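Local coordinates for decapping and exoribonuclease protein 1 (Kluyveromyces lactis, PDB 4GPS) that removes NAD caps and N7-methylguanosine caps from the 5' ends of RNAs and degrades RNA as a metal-dependent 5'-3' exoribonuclease, at residues I186-C191 / Q378-V383; V402-D405 / T409-I412. All coordinates share one frame; numbering follows the deposited sequence.

Interaction 1 (I186-C191 / Q378-V383)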
# COMPACT_ATOMS: atom_id res chain seq x y z
N ILE A 186 -4.23 1.50 2.39
CA ILE A 186 -3.99 0.18 2.90
C ILE A 186 -4.53 0.08 4.36
O ILE A 186 -5.24 -0.89 4.69
CB ILE A 186 -2.48 -0.18 2.85
CG1 ILE A 186 -2.04 -0.31 1.40
CG2 ILE A 186 -2.20 -1.51 3.57
CD1 ILE A 186 -0.55 -0.10 1.22
N ASP A 187 -4.24 1.06 5.22
CA ASP A 187 -4.70 0.99 6.62
C ASP A 187 -6.22 0.83 6.71
O ASP A 187 -6.71 0.05 7.51
CB ASP A 187 -4.34 2.24 7.45
CG ASP A 187 -2.84 2.39 7.73
OD1 ASP A 187 -2.13 1.36 7.93
OD2 ASP A 187 -2.38 3.56 7.76
N ILE A 188 -6.94 1.59 5.90
CA ILE A 188 -8.38 1.53 5.92
C ILE A 188 -8.90 0.18 5.46
O ILE A 188 -9.83 -0.34 6.04
CB ILE A 188 -8.98 2.63 5.03
CG1 ILE A 188 -8.75 3.99 5.69
CG2 ILE A 188 -10.47 2.32 4.76
CD1 ILE A 188 -8.76 5.15 4.69
N ILE A 189 -8.29 -0.41 4.43
CA ILE A 189 -8.75 -1.70 3.95
C ILE A 189 -8.42 -2.79 4.99
O ILE A 189 -9.15 -3.78 5.11
CB ILE A 189 -8.09 -2.05 2.59
CG1 ILE A 189 -8.52 -1.04 1.54
CG2 ILE A 189 -8.50 -3.45 2.12
CD1 ILE A 189 -7.54 -0.98 0.33
N MET A 190 -7.34 -2.59 5.74
CA MET A 190 -6.90 -3.56 6.73
C MET A 190 -7.69 -3.64 8.05
O MET A 190 -7.48 -4.57 8.82
CB MET A 190 -5.41 -3.33 7.06
CG MET A 190 -4.46 -3.88 5.99
SD MET A 190 -4.53 -5.71 5.73
CE MET A 190 -3.46 -6.24 7.16
N CYS A 191 -8.57 -2.67 8.31
CA CYS A 191 -9.32 -2.66 9.57
C CYS A 191 -9.88 -4.01 10.03
O CYS A 191 -9.62 -4.45 11.13
CB CYS A 191 -10.44 -1.60 9.54
SG CYS A 191 -9.78 0.07 9.57
N GLN A 378 -14.97 -1.68 -0.76
CA GLN A 378 -16.14 -1.13 -1.45
C GLN A 378 -17.10 -0.51 -0.47
O GLN A 378 -17.68 0.54 -0.76
CB GLN A 378 -16.90 -2.23 -2.21
CG GLN A 378 -16.24 -2.68 -3.53
CD GLN A 378 -16.16 -1.54 -4.55
OE1 GLN A 378 -17.12 -0.77 -4.70
NE2 GLN A 378 -15.03 -1.44 -5.26
N HIS A 379 -17.26 -1.17 0.69
CA HIS A 379 -18.19 -0.69 1.72
C HIS A 379 -17.83 0.60 2.45
O HIS A 379 -18.56 1.58 2.29
CB HIS A 379 -18.46 -1.78 2.78
CG HIS A 379 -19.49 -1.38 3.80
ND1 HIS A 379 -20.84 -1.42 3.54
CD2 HIS A 379 -19.36 -0.90 5.06
CE1 HIS A 379 -21.51 -0.98 4.60
NE2 HIS A 379 -20.63 -0.67 5.54
N ILE A 380 -16.75 0.62 3.25
CA ILE A 380 -16.43 1.85 4.01
C ILE A 380 -16.14 3.02 3.15
O ILE A 380 -16.37 4.13 3.59
CB ILE A 380 -15.19 1.80 4.99
CG1 ILE A 380 -14.34 0.60 4.66
CG2 ILE A 380 -15.62 1.98 6.45
CD1 ILE A 380 -13.40 0.94 3.59
N PHE A 381 -15.60 2.81 1.95
CA PHE A 381 -15.37 4.02 1.18
C PHE A 381 -16.68 4.70 0.78
O PHE A 381 -16.74 5.92 0.78
CB PHE A 381 -14.44 3.77 -0.00
CG PHE A 381 -13.00 3.94 0.36
CD1 PHE A 381 -12.43 5.20 0.39
CD2 PHE A 381 -12.22 2.84 0.72
CE1 PHE A 381 -11.09 5.37 0.78
CE2 PHE A 381 -10.91 2.99 1.10
CZ PHE A 381 -10.33 4.26 1.13
N GLN A 382 -17.72 3.92 0.52
CA GLN A 382 -19.01 4.49 0.17
C GLN A 382 -19.59 5.10 1.44
O GLN A 382 -20.13 6.21 1.43
CB GLN A 382 -19.94 3.40 -0.38
CG GLN A 382 -21.29 3.91 -0.90
CD GLN A 382 -21.14 4.92 -2.03
OE1 GLN A 382 -20.17 4.89 -2.77
NE2 GLN A 382 -22.12 5.82 -2.17
N VAL A 383 -19.45 4.40 2.55
CA VAL A 383 -19.96 4.93 3.81
C VAL A 383 -19.22 6.25 4.14
O VAL A 383 -19.86 7.27 4.45
CB VAL A 383 -19.80 3.86 4.93
CG1 VAL A 383 -20.08 4.47 6.29
CG2 VAL A 383 -20.76 2.69 4.65
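I188, on helix 182-190, meets I380 and F381, neighbours in sequence on the long helix 370-393, in a buried helix-helix contact within the RAI1-like PD-(D/E)XK nuclease fold of the DXO/Dom3Z family. The contact is wholly apolar and small, burying 156 Å² in all, and the backbones stay well apart: the nearest CA atoms, those of I188 and I380, are 8.3 Å from each other. Beta-branched isoleucine suits this gap by offering two methyl-bearing arms, and phenylalanine is long enough to span it, with nothing polar to bury. The CB bond of I188 is directed toward the other helix. Its CG2 methyl is set anti to the backbone N and CG1 beside that N, with CD1 extended beyond CG1; CG2 and CD1 therefore reach the partners from separate branches. CG2 serves both partners, while CD1 goes to the ring alone, 4.0 Å from F381 CZ. F381 leaves its helix at a tangent, yet its long, rigid side chain carries the ring across; CE2 lies 3.7 Å from I188 CG2, which approaches the ring obliquely. Outside this pair of segments, F178 meets the ring edge-to-face. The I188 carbonyl is not left to the greasy surroundings, for the indole NE1 of W376 donates to it. I380 departs from a staggered first torsion (chi1 16°), and its reach ends where CD1 comes to 3.4 Å from I188 CG2.

Interaction 2 (V402-D405 / T409-I412)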
# COMPACT_ATOMS: atom_id res chain seq x y z
N VAL A 402 -11.40 10.67 11.73
CA VAL A 402 -12.08 9.46 11.33
C VAL A 402 -11.51 8.30 12.10
O VAL A 402 -10.27 8.07 12.11
CB VAL A 402 -11.95 9.21 9.81
CG1 VAL A 402 -12.55 7.87 9.47
CG2 VAL A 402 -12.68 10.30 9.03
N GLN A 403 -12.39 7.55 12.77
CA GLN A 403 -11.95 6.41 13.55
C GLN A 403 -12.76 5.17 13.34
O GLN A 403 -13.98 5.22 13.10
CB GLN A 403 -11.92 6.74 15.04
CG GLN A 403 -10.88 7.77 15.32
CD GLN A 403 -11.06 8.42 16.65
OE1 GLN A 403 -10.93 7.76 17.69
NE2 GLN A 403 -11.36 9.71 16.65
N ILE A 404 -12.06 4.05 13.44
CA ILE A 404 -12.69 2.77 13.26
C ILE A 404 -12.23 1.79 14.34
O ILE A 404 -11.04 1.45 14.40
CB ILE A 404 -12.38 2.22 11.85
CG1 ILE A 404 -12.91 3.20 10.80
CG2 ILE A 404 -13.07 0.86 11.65
CD1 ILE A 404 -12.84 2.65 9.32
N ASP A 405 -13.17 1.38 15.20
CA ASP A 405 -12.97 0.41 16.30
C ASP A 405 -12.40 -0.87 15.77
O ASP A 405 -12.40 -1.10 14.57
CB ASP A 405 -14.32 -0.07 16.88
CG ASP A 405 -14.85 0.82 17.90
OD1 ASP A 405 -14.03 1.41 18.63
OD2 ASP A 405 -16.10 0.92 17.98
N THR A 409 -16.60 -0.20 14.21
CA THR A 409 -17.53 0.90 14.42
C THR A 409 -16.84 2.19 13.95
O THR A 409 -15.76 2.55 14.45
CB THR A 409 -17.93 1.05 15.89
OG1 THR A 409 -18.85 0.00 16.23
CG2 THR A 409 -18.61 2.41 16.12
N LEU A 410 -17.46 2.87 13.00
CA LEU A 410 -16.93 4.10 12.43
C LEU A 410 -17.34 5.33 13.24
O LEU A 410 -18.51 5.50 13.55
CB LEU A 410 -17.44 4.25 10.98
CG LEU A 410 -17.31 5.64 10.34
CD1 LEU A 410 -15.83 5.94 10.16
CD2 LEU A 410 -18.06 5.72 9.01
N SER A 411 -16.38 6.19 13.58
CA SER A 411 -16.63 7.44 14.31
C SER A 411 -16.11 8.68 13.58
O SER A 411 -14.93 8.74 13.25
CB SER A 411 -15.98 7.41 15.69
OG SER A 411 -16.84 6.80 16.61
N ILE A 412 -16.98 9.65 13.34
CA ILE A 412 -16.60 10.89 12.66
C ILE A 412 -17.02 12.12 13.48
O ILE A 412 -18.19 12.31 13.79
CB ILE A 412 -17.24 11.01 11.25
CG1 ILE A 412 -16.92 9.78 10.41
CG2 ILE A 412 -16.69 12.23 10.54
CD1 ILE A 412 -17.47 9.84 8.98
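L410 lays its CD1 methyl against two side chains of the adjoining strand, 3.9 Å from V402 CG1 and 4.1 Å from I404 CG1, crossing both obliquely. These residues belong to the β-hairpin of strands 399-404 and 409-414, whose segments run antiparallel at 163°. Alternation along the strands sorts residue types by face. V402, I404, L410 and I412 share one face, where branched aliphatic groups pack against helix 370-393: V402 touches L384, and I412 touches L388 and L391. CG of L410 stands anti to the backbone N (chi1 164°), and the second torsion then turns CD1, rather than CD2, toward the adjoining strand, where it faces both V402 and I404. Q403 and S411 occupy the other, partly exposed face, where polar chains cost little; their CB atoms are 4.2 Å apart.

The backbone supplies the polar bonds. Q403 and S411 form a hydrogen-bonded pair: Q403 N gives to S411 O at 2.8 Å, and S411 N returns a bond to Q403 O at 2.6 Å. The V402-I412 and I404-L410 pairs are non-hydrogen-bonded; instead the backbones of V402 and I404 bond to L200 and L198 of strand 198-204, and those of L410 and I412 to L62 and L60 of strand 60-63. Close to the turn, D405 N reaches T409 O at 2.9 Å with a nearly straight N-H (167°). The carbonyls also receive CA-H contacts, as from L410 CA to Q403 O at 3.2 Å. Main-chain bonding thus fixes the register on both strands, while the aliphatic face, needing no polar partners, is suited to burial against the helix.

From the N terminus, helix 182-190 comes first, and interaction 1 closes a loop of 186 intervening residues when helix 370-393 returns to pack against it. Interaction 2 follows in series: the chain leaves that helix, enters strand 399-404 and turns back after four residues into strand 409-414, a short local closure that neither crosses nor lies within the long one. Interactions 1 and 2 nevertheless touch, their centres about 11 Å apart. V383 CG1 lies 3.6 Å from L410 CD2, while C191 and I380 both pack on I404. Segment 186-191, through C191, and helix 370-393, through I380 and V383, thus meet the hairpin at I404 and L410, and I380 takes part in packing on both sides.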